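Local coordinates for protein acyl-CoA dehydrogenase (Bacillus anthracis, PDB 3OWA) that binds flavin-adenine dinucleotide and probably catalyses the flavin-dependent dehydrogenation of acyl-CoA thioesters, at residues E86-I91 with Q134-L139; H177-G182 with D242-K247; F196-K201 with F210-D215; S220-E225 with T235-L240; K226-K231 with D400-R405. One frame throughout, in Å; residues are numbered along the deposited sequence.

Contact 1 (E86-I91 with Q134-L139); sequences EEYGGI and QKKKYL
Tyr88 and Lys135 meet because both side chains leave the backbone with CG anti to the carbonyl carbon (chi1 near -60° in both), which brings the phenol ring of Tyr88 obliquely across the aliphatic chain of the lysine. The contact is loop-on-helix packing in the all-helical N-terminal domain of the acyl-CoA dehydrogenase fold: the turn at 86-91, between helices 64-76 and 95-105, rests on helix 132-144. Lys135 CB lies over one face of the ring, 3.9 Å from the centroid of the Tyr88 ring, a CH-pi contact only 15° off the normal. The opposite face is covered by CG of Glu87, the preceding residue, so the ring is held between two aliphatic chains. Lys136 meets the ring at its edge, where its CG is 3.9 Å from Tyr88 CE1. Further back, Leu139 CD1 packs 3.8 Å from Tyr88 CB. At the tip, Lys135 NZ makes a weak bond of 3.3 Å to Tyr88 OH; the hydroxyl is also bonded to Glu132, while the ammonium has the carbonyl of Lys345 as another partner. That residue belongs to helix 341-346, which touches the tyrosine as well. Lys136, bent at its third and fourth torsions, brings its NZ to the backbone O of Glu87, donating at 3.2 Å and tilted 29° from the carbonyl plane.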
# COMPACT_ATOMS: atom_id res chain seq x y z
N GLU A 86 -8.41 -37.84 16.21
CA GLU A 86 -9.49 -38.37 17.05
C GLU A 86 -9.01 -39.07 18.33
O GLU A 86 -9.63 -38.92 19.38
CB GLU A 86 -10.41 -39.31 16.24
CG GLU A 86 -11.46 -38.54 15.41
CD GLU A 86 -12.53 -39.45 14.81
OE1 GLU A 86 -13.69 -39.01 14.64
OE2 GLU A 86 -12.20 -40.61 14.50
N GLU A 87 -7.88 -39.78 18.27
CA GLU A 87 -7.40 -40.50 19.45
C GLU A 87 -6.88 -39.59 20.55
O GLU A 87 -6.66 -40.03 21.67
CB GLU A 87 -6.35 -41.58 19.12
CG GLU A 87 -5.00 -41.08 18.62
CD GLU A 87 -4.76 -41.38 17.14
OE1 GLU A 87 -4.17 -40.51 16.44
OE2 GLU A 87 -5.15 -42.48 16.67
N TYR A 88 -6.69 -38.31 20.22
CA TYR A 88 -6.30 -37.33 21.22
C TYR A 88 -7.41 -36.34 21.48
O TYR A 88 -7.18 -35.29 22.03
CB TYR A 88 -5.02 -36.63 20.80
CG TYR A 88 -3.88 -37.57 20.57
CD1 TYR A 88 -3.41 -38.41 21.60
CD2 TYR A 88 -3.27 -37.64 19.32
CE1 TYR A 88 -2.36 -39.29 21.38
CE2 TYR A 88 -2.22 -38.52 19.08
CZ TYR A 88 -1.77 -39.34 20.12
OH TYR A 88 -0.72 -40.19 19.87
N GLY A 89 -8.62 -36.70 21.08
CA GLY A 89 -9.79 -35.88 21.38
C GLY A 89 -10.14 -34.88 20.30
O GLY A 89 -10.98 -34.01 20.51
N GLY A 90 -9.52 -35.02 19.13
CA GLY A 90 -9.78 -34.12 18.01
C GLY A 90 -10.82 -34.70 17.10
O GLY A 90 -11.35 -35.77 17.37
N ILE A 91 -11.15 -34.00 16.03
CA ILE A 91 -12.07 -34.58 15.04
C ILE A 91 -11.35 -35.02 13.77
O ILE A 91 -11.98 -35.49 12.82
CB ILE A 91 -13.32 -33.70 14.75
CG1 ILE A 91 -12.91 -32.35 14.16
CG2 ILE A 91 -14.19 -33.53 16.05
CD1 ILE A 91 -14.08 -31.63 13.42
N GLN A 134 2.54 -36.09 26.54
CA GLN A 134 2.19 -34.69 26.27
C GLN A 134 0.91 -34.59 25.41
O GLN A 134 0.03 -33.82 25.72
CB GLN A 134 3.36 -33.98 25.61
CG GLN A 134 4.58 -33.84 26.55
CD GLN A 134 5.83 -33.51 25.78
OE1 GLN A 134 5.94 -33.82 24.58
NE2 GLN A 134 6.79 -32.89 26.46
N LYS A 135 0.79 -35.42 24.39
CA LYS A 135 -0.41 -35.38 23.57
C LYS A 135 -1.66 -35.76 24.33
O LYS A 135 -2.66 -35.06 24.25
CB LYS A 135 -0.26 -36.22 22.31
CG LYS A 135 0.90 -35.76 21.45
CD LYS A 135 0.90 -36.46 20.08
CE LYS A 135 1.56 -37.82 20.18
NZ LYS A 135 1.87 -38.37 18.85
N LYS A 136 -1.62 -36.85 25.11
CA LYS A 136 -2.83 -37.29 25.81
C LYS A 136 -3.23 -36.32 26.89
O LYS A 136 -4.40 -36.16 27.15
CB LYS A 136 -2.71 -38.72 26.37
CG LYS A 136 -2.71 -39.77 25.28
CD LYS A 136 -3.25 -41.11 25.78
CE LYS A 136 -4.68 -41.41 25.25
NZ LYS A 136 -4.77 -41.58 23.74
N LYS A 137 -2.25 -35.68 27.50
CA LYS A 137 -2.50 -34.61 28.45
C LYS A 137 -3.12 -33.36 27.78
O LYS A 137 -4.21 -32.95 28.17
CB LYS A 137 -1.21 -34.24 29.18
CG LYS A 137 -1.35 -33.22 30.31
CD LYS A 137 -0.33 -33.52 31.39
CE LYS A 137 0.52 -32.34 31.81
NZ LYS A 137 -0.00 -31.46 32.90
N TYR A 138 -2.43 -32.76 26.81
CA TYR A 138 -2.81 -31.39 26.38
C TYR A 138 -3.86 -31.35 25.29
O TYR A 138 -4.76 -30.53 25.36
CB TYR A 138 -1.58 -30.52 26.04
CG TYR A 138 -0.76 -30.17 27.27
CD1 TYR A 138 0.40 -30.90 27.60
CD2 TYR A 138 -1.15 -29.14 28.14
CE1 TYR A 138 1.16 -30.60 28.75
CE2 TYR A 138 -0.40 -28.83 29.30
CZ TYR A 138 0.75 -29.57 29.59
OH TYR A 138 1.50 -29.30 30.70
N LEU A 139 -3.78 -32.25 24.33
CA LEU A 139 -4.62 -32.15 23.12
C LEU A 139 -6.15 -32.22 23.32
O LEU A 139 -6.86 -31.42 22.70
CB LEU A 139 -4.17 -33.11 22.03
CG LEU A 139 -2.75 -32.84 21.53
CD1 LEU A 139 -2.45 -33.83 20.44
CD2 LEU A 139 -2.61 -31.42 21.00

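Contact 2 (H177-G182 with D242-K247); sequences HYVLNG and DALVPK
Tyr178 and Val245 form a hydrogen-bonded antiparallel pair, with Tyr178 N to Val245 O at 2.8 Å and Val245 N to Tyr178 O at 2.9 Å. Two residues on, Leu180 N reaches Ala243 O at 2.8 Å in an almost straight bond (171°), and Ala243 N returns to Leu180 O at 3.0 Å. On the face carrying Tyr178, Leu180, Ala243 and Val245, Leu180 CD1 packs 3.9 Å from Val245 CG2. On the other face, Val179 and Leu244 lie side by side; Val179 CG2, anti to its carbonyl carbon and beside the backbone N, comes 3.8 Å from Leu244 CD2. The ladder ends in a G1 beta bulge: Asp242 and Ala243 both face Leu180, and Asp242, at positive phi, marks the corner where the chain leaves strand 235-240. At the other end His177 CD2 rests 3.6 Å from Pro246 N. Farther out, the Tyr178 ring meets Phe210 edge-to-face and Leu180 touches Val198. Strand 168-171 lines the other edge of strand 177-188 in the beta-barrel middle domain.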
# COMPACT_ATOMS: atom_id res chain seq x y z
N HIS A 177 12.66 -29.55 37.55
CA HIS A 177 12.05 -28.43 36.81
C HIS A 177 13.11 -27.60 36.13
O HIS A 177 14.18 -27.40 36.72
CB HIS A 177 11.30 -27.49 37.75
CG HIS A 177 10.09 -28.09 38.39
ND1 HIS A 177 10.18 -28.96 39.45
CD2 HIS A 177 8.77 -27.94 38.13
CE1 HIS A 177 8.96 -29.33 39.81
NE2 HIS A 177 8.09 -28.73 39.02
N TYR A 178 12.81 -27.12 34.93
CA TYR A 178 13.58 -26.05 34.30
C TYR A 178 13.12 -24.72 34.88
O TYR A 178 11.92 -24.53 35.07
CB TYR A 178 13.40 -26.05 32.77
CG TYR A 178 14.18 -27.17 32.14
CD1 TYR A 178 15.54 -27.05 31.92
CD2 TYR A 178 13.53 -28.37 31.75
CE1 TYR A 178 16.27 -28.09 31.33
CE2 TYR A 178 14.25 -29.43 31.15
CZ TYR A 178 15.63 -29.27 30.96
OH TYR A 178 16.35 -30.28 30.37
N VAL A 179 14.09 -23.86 35.16
CA VAL A 179 13.88 -22.50 35.68
C VAL A 179 14.08 -21.52 34.51
O VAL A 179 15.20 -21.36 33.98
CB VAL A 179 14.84 -22.18 36.87
CG1 VAL A 179 14.65 -20.77 37.37
CG2 VAL A 179 14.63 -23.16 38.05
N LEU A 180 12.99 -20.89 34.06
CA LEU A 180 13.07 -20.03 32.86
C LEU A 180 13.10 -18.54 33.20
O LEU A 180 12.33 -18.07 34.07
CB LEU A 180 11.89 -20.32 31.90
CG LEU A 180 12.15 -21.38 30.83
CD1 LEU A 180 12.27 -22.75 31.48
CD2 LEU A 180 11.01 -21.38 29.77
N ASN A 181 13.98 -17.80 32.54
CA ASN A 181 14.06 -16.36 32.72
C ASN A 181 14.16 -15.63 31.40
O ASN A 181 15.05 -15.93 30.59
CB ASN A 181 15.26 -15.98 33.59
CG ASN A 181 15.03 -16.28 35.03
OD1 ASN A 181 15.51 -17.31 35.56
ND2 ASN A 181 14.33 -15.38 35.72
N GLY A 182 13.29 -14.65 31.22
CA GLY A 182 13.31 -13.79 30.03
C GLY A 182 11.93 -13.25 29.69
O GLY A 182 10.99 -13.36 30.50
N ASP A 242 12.00 -16.66 36.98
CA ASP A 242 12.15 -17.99 37.58
C ASP A 242 10.86 -18.82 37.37
O ASP A 242 10.34 -19.43 38.32
CB ASP A 242 12.47 -17.87 39.07
CG ASP A 242 13.90 -17.38 39.33
OD1 ASP A 242 14.13 -16.88 40.44
OD2 ASP A 242 14.80 -17.52 38.47
N ALA A 243 10.33 -18.81 36.14
CA ALA A 243 9.17 -19.62 35.77
C ALA A 243 9.57 -21.09 35.88
O ALA A 243 10.64 -21.48 35.39
CB ALA A 243 8.70 -19.28 34.34
N LEU A 244 8.72 -21.89 36.53
CA LEU A 244 9.09 -23.29 36.87
C LEU A 244 8.35 -24.22 35.97
O LEU A 244 7.15 -24.27 36.01
CB LEU A 244 8.71 -23.66 38.31
CG LEU A 244 9.51 -23.05 39.44
CD1 LEU A 244 9.17 -23.76 40.77
CD2 LEU A 244 11.01 -23.15 39.16
N VAL A 245 9.08 -24.94 35.15
CA VAL A 245 8.49 -25.79 34.14
C VAL A 245 8.94 -27.24 34.38
O VAL A 245 10.12 -27.50 34.37
CB VAL A 245 8.98 -25.37 32.74
CG1 VAL A 245 8.36 -26.29 31.67
CG2 VAL A 245 8.69 -23.83 32.48
N PRO A 246 8.00 -28.17 34.58
CA PRO A 246 8.40 -29.57 34.81
C PRO A 246 9.31 -30.07 33.71
O PRO A 246 9.10 -29.75 32.55
CB PRO A 246 7.08 -30.32 34.75
CG PRO A 246 6.08 -29.35 35.24
CD PRO A 246 6.54 -28.02 34.66
N LYS A 247 10.32 -30.85 34.10
CA LYS A 247 11.30 -31.40 33.18
C LYS A 247 10.63 -32.12 31.99
O LYS A 247 11.11 -32.06 30.88
CB LYS A 247 12.20 -32.37 33.98
CG LYS A 247 13.30 -33.00 33.22
CD LYS A 247 13.99 -34.07 34.07
CE LYS A 247 13.10 -35.28 34.32
NZ LYS A 247 13.96 -36.38 34.81

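Contact 3 (F196-K201 with F210-D215); sequences FIVYAK and FIVEKD
Val198 and Val212 pack methyl to methyl at the centre of a beta hairpin, strands 195-202 and 206-213 of the middle, beta-barrel domain. Val198 CG2 stands 3.4 Å from Val212 CG2, tighter than ordinary van der Waals contact. Each CG2 is anti to its carbonyl carbon, the CG1 methyl being anti to the backbone N (chi1 177° in both), and the two side chains approach obliquely. The antiparallel backbone bonds flank this pair: Phe196 N to Val212 O at 2.7 Å on one side, Val198 N to Phe210 O at 2.8 Å on the other. Leu238, from strand 235-240, touches Phe196 and Val198 on this face. On the reverse face the fit is looser, with Ile197 CD1 4.2 Å from Ile211 CG1, and Leu251 touches both isoleucines. The hairpin is less enclosed where strand 206-213 ends. There the partly exposed Lys214, in one of its two conformers, runs alongside the Phe196 ring. The two phenylalanines share one feature, a carbonyl oxygen of the partner strand lying near the ring plane: Val212 O for Phe196, and for Phe210 the oxygen of Val198, 3.6 Å from Phe210 CD2.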
# COMPACT_ATOMS: atom_id res chain seq x y z
N PHE A 196 1.45 -22.05 26.79
CA PHE A 196 2.36 -21.31 25.88
C PHE A 196 3.52 -22.23 25.44
O PHE A 196 4.17 -22.83 26.28
CB PHE A 196 3.06 -20.08 26.56
CG PHE A 196 2.09 -19.00 27.00
CD1 PHE A 196 1.31 -19.17 28.15
CD2 PHE A 196 1.95 -17.83 26.24
CE1 PHE A 196 0.40 -18.21 28.56
CE2 PHE A 196 1.04 -16.84 26.62
CZ PHE A 196 0.27 -17.01 27.81
N ILE A 197 3.76 -22.31 24.14
CA ILE A 197 4.92 -23.02 23.61
C ILE A 197 6.04 -22.01 23.64
O ILE A 197 6.02 -21.08 22.87
CB ILE A 197 4.70 -23.48 22.16
CG1 ILE A 197 3.40 -24.31 22.04
CG2 ILE A 197 5.99 -24.27 21.63
CD1 ILE A 197 3.31 -25.58 22.93
N VAL A 198 6.97 -22.16 24.57
CA VAL A 198 8.01 -21.15 24.78
C VAL A 198 9.39 -21.67 24.34
O VAL A 198 9.78 -22.78 24.68
CB VAL A 198 8.10 -20.83 26.27
CG1 VAL A 198 9.23 -19.84 26.54
CG2 VAL A 198 6.72 -20.32 26.83
N TYR A 199 10.17 -20.85 23.65
CA TYR A 199 11.52 -21.27 23.26
C TYR A 199 12.51 -20.57 24.15
O TYR A 199 12.35 -19.37 24.41
CB TYR A 199 11.77 -20.81 21.83
CG TYR A 199 11.04 -21.61 20.80
CD1 TYR A 199 11.65 -22.72 20.18
CD2 TYR A 199 9.75 -21.26 20.40
CE1 TYR A 199 10.98 -23.45 19.19
CE2 TYR A 199 9.08 -21.99 19.42
CZ TYR A 199 9.69 -23.07 18.81
OH TYR A 199 8.98 -23.75 17.81
N ALA A 200 13.53 -21.31 24.62
CA ALA A 200 14.52 -20.76 25.55
C ALA A 200 15.81 -21.55 25.35
O ALA A 200 15.77 -22.66 24.82
CB ALA A 200 14.07 -20.91 27.00
N LYS A 201 16.94 -20.99 25.76
CA LYS A 201 18.21 -21.71 25.63
C LYS A 201 18.63 -22.34 26.95
O LYS A 201 18.91 -21.63 27.91
CB LYS A 201 19.32 -20.81 25.08
CG LYS A 201 19.07 -20.36 23.66
CD LYS A 201 20.20 -19.46 23.14
CE LYS A 201 19.92 -19.08 21.68
NZ LYS A 201 21.07 -18.28 21.12
N PHE A 210 9.47 -25.55 25.08
CA PHE A 210 8.87 -25.99 26.36
C PHE A 210 7.39 -25.73 26.34
O PHE A 210 6.93 -24.71 25.81
CB PHE A 210 9.43 -25.18 27.53
CG PHE A 210 10.92 -25.35 27.75
CD1 PHE A 210 11.40 -26.29 28.64
CD2 PHE A 210 11.82 -24.56 27.07
CE1 PHE A 210 12.78 -26.46 28.87
CE2 PHE A 210 13.21 -24.70 27.28
CZ PHE A 210 13.68 -25.68 28.19
N ILE A 211 6.62 -26.66 26.92
CA ILE A 211 5.20 -26.40 27.15
C ILE A 211 5.09 -25.73 28.52
O ILE A 211 5.52 -26.28 29.57
CB ILE A 211 4.38 -27.68 27.11
CG1 ILE A 211 4.59 -28.41 25.78
CG2 ILE A 211 2.90 -27.41 27.48
CD1 ILE A 211 4.23 -29.93 25.81
N VAL A 212 4.59 -24.50 28.53
CA VAL A 212 4.58 -23.72 29.74
C VAL A 212 3.13 -23.34 30.02
O VAL A 212 2.51 -22.66 29.20
CB VAL A 212 5.41 -22.44 29.58
CG1 VAL A 212 5.33 -21.58 30.87
CG2 VAL A 212 6.86 -22.78 29.21
N GLU A 213 2.61 -23.78 31.16
CA GLU A 213 1.28 -23.38 31.58
C GLU A 213 1.28 -21.99 32.23
O GLU A 213 2.21 -21.64 32.99
CB GLU A 213 0.72 -24.43 32.54
CG GLU A 213 0.50 -25.77 31.84
CD GLU A 213 -0.13 -26.84 32.75
OE1 GLU A 213 0.02 -28.04 32.46
OE2 GLU A 213 -0.79 -26.47 33.74
N LYS A 214 0.25 -21.21 31.92
CA LYS A 214 0.05 -19.89 32.52
C LYS A 214 0.12 -19.92 34.05
O LYS A 214 0.72 -19.03 34.67
CB LYS A 214 -1.29 -19.28 32.05
CG LYS A 214 -1.55 -17.85 32.51
CD LYS A 214 -0.38 -16.91 32.20
CE LYS A 214 -0.84 -15.45 32.14
NZ LYS A 214 -1.20 -14.78 33.44
N ASP A 215 -0.44 -20.97 34.64
CA ASP A 215 -0.48 -21.13 36.10
C ASP A 215 0.82 -21.59 36.78
O ASP A 215 0.89 -21.61 38.02
CB ASP A 215 -1.66 -22.04 36.48
CG ASP A 215 -3.00 -21.31 36.37
OD1 ASP A 215 -4.05 -22.00 36.31
OD2 ASP A 215 -3.01 -20.05 36.34

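Contact 4 (S220-E225 with T235-L240); sequences STSPEE and TRTLIL
Glu224 OE2 is gripped by Arg236 NE in a 2.9 Å salt bridge and by the hydroxyl of Ser234, while Glu224 OE1 takes the backbone N of Thr235 at 2.8 Å. These polar bonds extend an antiparallel strand pair, 219-221 with 235-240, at the surface of the beta-barrel middle domain, beyond the bridges of Ser220 with Ile239 and Thr221 with Leu238. Arg236 runs extended from CG to NE, and its guanidinium is fixed in rotation at two points: NE donates from above the carboxylate plane of Glu224, and NH1 donates to Thr221 OG1 at 2.9 Å, both partners lying close to the guanidinium plane. Ser222 serves as acceptor and donor. Its OG, set between the backbone N and the carbonyl carbon (chi1 72°), accepts from Thr237 N at 2.9 Å and donates to Pro223 O. Thr235, which touches the bound FAD, returns its carbonyl to Glu225 N, and Met389 of the second subunit packs on Glu225. A water links the two segments by donating to Glu225 OE1 at 2.6 Å and bonding to Thr237 OG1 at 2.8 Å.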
# COMPACT_ATOMS: atom_id res chain seq x y z
N SER A 220 3.94 -14.43 34.07
CA SER A 220 2.98 -13.29 34.02
C SER A 220 3.00 -12.63 32.68
O SER A 220 3.76 -13.04 31.77
CB SER A 220 3.28 -12.24 35.14
OG SER A 220 4.57 -11.72 34.98
N THR A 221 2.19 -11.59 32.53
CA THR A 221 2.12 -10.86 31.26
C THR A 221 2.13 -9.34 31.48
O THR A 221 1.83 -8.83 32.59
CB THR A 221 0.87 -11.20 30.37
OG1 THR A 221 -0.33 -10.85 31.10
CG2 THR A 221 0.82 -12.68 29.98
N SER A 222 2.55 -8.62 30.44
CA SER A 222 2.50 -7.15 30.44
C SER A 222 1.09 -6.71 30.09
O SER A 222 0.25 -7.53 29.73
CB SER A 222 3.46 -6.62 29.36
OG SER A 222 2.88 -6.88 28.09
N PRO A 223 0.81 -5.40 30.15
CA PRO A 223 -0.40 -4.87 29.59
C PRO A 223 -0.53 -5.15 28.06
O PRO A 223 0.49 -5.41 27.38
CB PRO A 223 -0.25 -3.35 29.82
CG PRO A 223 0.68 -3.25 31.04
CD PRO A 223 1.66 -4.35 30.77
N GLU A 224 -1.75 -5.13 27.54
CA GLU A 224 -1.98 -5.19 26.08
C GLU A 224 -1.18 -4.16 25.29
O GLU A 224 -1.02 -3.03 25.73
CB GLU A 224 -3.43 -4.97 25.76
CG GLU A 224 -4.29 -6.16 26.17
CD GLU A 224 -4.09 -7.41 25.29
OE1 GLU A 224 -3.86 -7.23 24.09
OE2 GLU A 224 -4.19 -8.59 25.79
N GLU A 225 -0.68 -4.54 24.12
CA GLU A 225 -0.12 -3.57 23.18
C GLU A 225 -1.22 -2.73 22.54
O GLU A 225 -2.38 -3.20 22.40
CB GLU A 225 0.60 -4.31 22.03
CG GLU A 225 1.74 -5.13 22.51
CD GLU A 225 2.94 -4.31 22.84
OE1 GLU A 225 4.01 -4.91 23.07
OE2 GLU A 225 2.87 -3.06 22.83
N THR A 235 -2.46 -9.20 22.60
CA THR A 235 -1.07 -9.20 22.24
C THR A 235 -0.29 -8.63 23.42
O THR A 235 -0.49 -7.47 23.76
CB THR A 235 -0.81 -8.31 20.94
OG1 THR A 235 -1.68 -8.75 19.86
CG2 THR A 235 0.61 -8.48 20.43
N ARG A 236 0.49 -9.44 24.13
CA ARG A 236 1.21 -8.98 25.31
C ARG A 236 2.58 -9.57 25.37
O ARG A 236 2.88 -10.51 24.66
CB ARG A 236 0.51 -9.42 26.63
CG ARG A 236 -0.98 -9.04 26.76
CD ARG A 236 -1.48 -9.47 28.11
NE ARG A 236 -2.88 -9.07 28.28
CZ ARG A 236 -3.53 -9.16 29.43
NH1 ARG A 236 -2.90 -9.58 30.54
NH2 ARG A 236 -4.82 -8.79 29.47
N THR A 237 3.42 -9.07 26.27
CA THR A 237 4.69 -9.70 26.49
C THR A 237 4.48 -10.79 27.55
O THR A 237 3.79 -10.55 28.54
CB THR A 237 5.71 -8.61 27.00
OG1 THR A 237 6.01 -7.77 25.89
CG2 THR A 237 7.01 -9.23 27.55
N LEU A 238 5.06 -11.97 27.35
CA LEU A 238 5.09 -13.02 28.37
C LEU A 238 6.32 -12.86 29.25
O LEU A 238 7.45 -12.88 28.74
CB LEU A 238 5.11 -14.37 27.70
CG LEU A 238 5.11 -15.60 28.62
CD1 LEU A 238 3.80 -15.71 29.42
CD2 LEU A 238 5.29 -16.84 27.72
N ILE A 239 6.12 -12.70 30.55
CA ILE A 239 7.27 -12.39 31.45
C ILE A 239 7.59 -13.65 32.27
O ILE A 239 6.71 -14.22 32.95
CB ILE A 239 6.90 -11.23 32.38
CG1 ILE A 239 6.39 -10.00 31.56
CG2 ILE A 239 8.04 -10.91 33.38
CD1 ILE A 239 5.77 -8.89 32.47
N LEU A 240 8.84 -14.12 32.16
CA LEU A 240 9.28 -15.32 32.85
C LEU A 240 10.32 -14.95 33.90
O LEU A 240 11.46 -14.61 33.57
CB LEU A 240 9.86 -16.33 31.82
CG LEU A 240 8.86 -16.64 30.69
CD1 LEU A 240 9.52 -17.29 29.49
CD2 LEU A 240 7.61 -17.43 31.19
O HOH W 1 6.56 -13.30 35.86
O HOH W 2 4.43 -7.45 23.63

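Contact 5 (K226-K231 with D400-R405); sequences KKMGIK and DSRINR
Ile230 N donates to Asp400 OD1 at 2.6 Å, the single direct hydrogen bond between the two segments, approaching from above the carboxylate plane (44° out of it). A water bridges the same oxygen to the loop, donating to Asp400 OD1 at 2.8 Å and accepting from Lys231 N at 3.1 Å. The other carboxylate oxygen, OD2, forms a salt bridge with Arg396, which would steady the charge of this buried aspartate. Gly229 passes 4.3 Å from Asp400, CA to CA, with no room for a CB between its backbone and Asp400 N. These contacts seat the 226-231 loop of the middle domain on helix 393-401 and the residues that follow in the C-terminal helical domain, beside the FAD, which touches Lys227 and Ile403. Apolar packing completes the join. Ile230 CG2, anti to its carbonyl carbon, lies 3.8 Å from Asp400 CB, and Ile230 CD1 reaches Ile403 CG2 at 4.0 Å. The selenium of selenomethionine Met228 rests 4.0 Å from Arg402 CB, whereas the guanidinium of Arg402 turns away to Asp377 of the second subunit.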
# COMPACT_ATOMS: atom_id res chain seq x y z
N LYS A 226 -0.87 -1.51 22.16
CA LYS A 226 -1.74 -0.63 21.36
C LYS A 226 -1.35 -0.78 19.90
O LYS A 226 -0.23 -0.51 19.53
CB LYS A 226 -1.63 0.83 21.85
CG LYS A 226 -2.07 0.99 23.28
CD LYS A 226 -1.84 2.40 23.78
CE LYS A 226 -2.25 2.54 25.25
NZ LYS A 226 -1.13 2.16 26.17
N LYS A 227 -2.24 -1.31 19.07
CA LYS A 227 -1.83 -1.75 17.75
C LYS A 227 -2.55 -0.98 16.67
O LYS A 227 -3.71 -0.56 16.87
CB LYS A 227 -2.18 -3.27 17.53
CG LYS A 227 -1.54 -4.16 18.63
CD LYS A 227 -1.50 -5.68 18.28
CE LYS A 227 -2.88 -6.38 18.07
NZ LYS A 227 -3.86 -6.10 19.17
N MSE A 228 -1.98 -1.02 15.48
CA MSE A 228 -2.65 -0.37 14.31
C MSE A 228 -3.97 -1.05 13.94
O MSE A 228 -4.96 -0.39 13.58
CB MSE A 228 -1.80 -0.53 13.08
CG MSE A 228 -2.38 0.26 11.84
SE MSE A 228 -1.35 -0.07 10.29
CE MSE A 228 0.34 0.86 10.67
N GLY A 229 -3.92 -2.36 13.93
CA GLY A 229 -5.05 -3.17 13.45
C GLY A 229 -5.12 -4.48 14.21
O GLY A 229 -4.43 -4.65 15.21
N ILE A 230 -5.92 -5.43 13.70
CA ILE A 230 -6.27 -6.65 14.46
C ILE A 230 -6.41 -6.36 15.96
O ILE A 230 -5.92 -7.07 16.83
CB ILE A 230 -5.35 -7.88 14.17
CG1 ILE A 230 -3.88 -7.64 14.54
CG2 ILE A 230 -5.52 -8.31 12.69
CD1 ILE A 230 -2.97 -8.94 14.51
N LYS A 231 -7.09 -5.28 16.26
CA LYS A 231 -7.22 -4.82 17.64
C LYS A 231 -7.90 -5.79 18.57
O LYS A 231 -7.63 -5.81 19.74
CB LYS A 231 -7.98 -3.50 17.66
CG LYS A 231 -7.13 -2.33 17.06
CD LYS A 231 -7.96 -1.05 17.09
CE LYS A 231 -7.10 0.15 16.72
NZ LYS A 231 -7.83 1.43 17.04
N ASP A 400 -6.05 -4.10 9.39
CA ASP A 400 -5.69 -5.45 9.82
C ASP A 400 -4.66 -6.04 8.86
O ASP A 400 -3.86 -6.89 9.26
CB ASP A 400 -6.94 -6.38 9.80
CG ASP A 400 -8.01 -6.02 10.87
OD1 ASP A 400 -7.78 -5.22 11.83
OD2 ASP A 400 -9.13 -6.61 10.74
N SER A 401 -4.74 -5.69 7.57
CA SER A 401 -3.97 -6.36 6.53
C SER A 401 -2.47 -6.12 6.74
O SER A 401 -1.63 -7.00 6.48
CB SER A 401 -4.36 -5.78 5.15
OG SER A 401 -3.44 -6.16 4.11
N ARG A 402 -2.14 -4.95 7.26
CA ARG A 402 -0.72 -4.47 7.13
C ARG A 402 0.29 -5.43 7.82
O ARG A 402 1.49 -5.59 7.37
CB ARG A 402 -0.64 -3.01 7.64
CG ARG A 402 0.78 -2.36 7.50
CD ARG A 402 1.13 -2.42 5.96
NE ARG A 402 2.50 -2.03 5.62
CZ ARG A 402 3.58 -2.82 5.71
NH1 ARG A 402 3.50 -4.07 6.13
NH2 ARG A 402 4.76 -2.35 5.34
N ILE A 403 -0.16 -6.09 8.88
CA ILE A 403 0.73 -6.94 9.69
C ILE A 403 1.02 -8.24 8.95
O ILE A 403 2.03 -8.90 9.22
CB ILE A 403 0.17 -7.16 11.16
CG1 ILE A 403 1.15 -7.90 12.10
CG2 ILE A 403 -1.13 -7.97 11.12
CD1 ILE A 403 2.46 -7.20 12.30
N ASN A 404 0.18 -8.61 7.97
CA ASN A 404 0.39 -9.91 7.37
C ASN A 404 1.71 -9.95 6.60
O ASN A 404 2.25 -11.04 6.38
CB ASN A 404 -0.71 -10.32 6.42
CG ASN A 404 -2.05 -10.40 7.10
OD1 ASN A 404 -2.12 -10.78 8.26
ND2 ASN A 404 -3.12 -9.97 6.42
N ARG A 405 2.22 -8.78 6.19
CA ARG A 405 3.50 -8.78 5.42
C ARG A 405 4.69 -8.87 6.34
O ARG A 405 5.87 -8.87 5.91
CB ARG A 405 3.56 -7.56 4.49
CG ARG A 405 2.45 -7.56 3.43
CD ARG A 405 2.16 -6.19 2.82
NE ARG A 405 3.45 -5.56 2.49
CZ ARG A 405 3.61 -4.26 2.34
NH1 ARG A 405 2.56 -3.43 2.49
NH2 ARG A 405 4.84 -3.78 2.08
O HOH W 3 -8.63 -3.72 14.07

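How the contacts relate
From the N terminus, contact 1 closes first, folding the loop after helix 64-76 onto helix 132-144, and all the others open later. Contact 2 then closes a long excursion from strand 177-188 to strand 243-246. Within it lie contact 3, the 195-213 hairpin, and contact 4, which closes a short loop between strands 219-221 and 235-240. Contacts 2, 3 and 4 share the beta sheet and touch one another. Contact 5 crosses both contact 2 and contact 4: its first segment falls inside their loops, its second far along in the C-terminal helices. It also touches contact 4, where Thr235 meets Lys227, joining sheet to helices. Contact 1 reaches contact 3 through Tyr138 and Glu213.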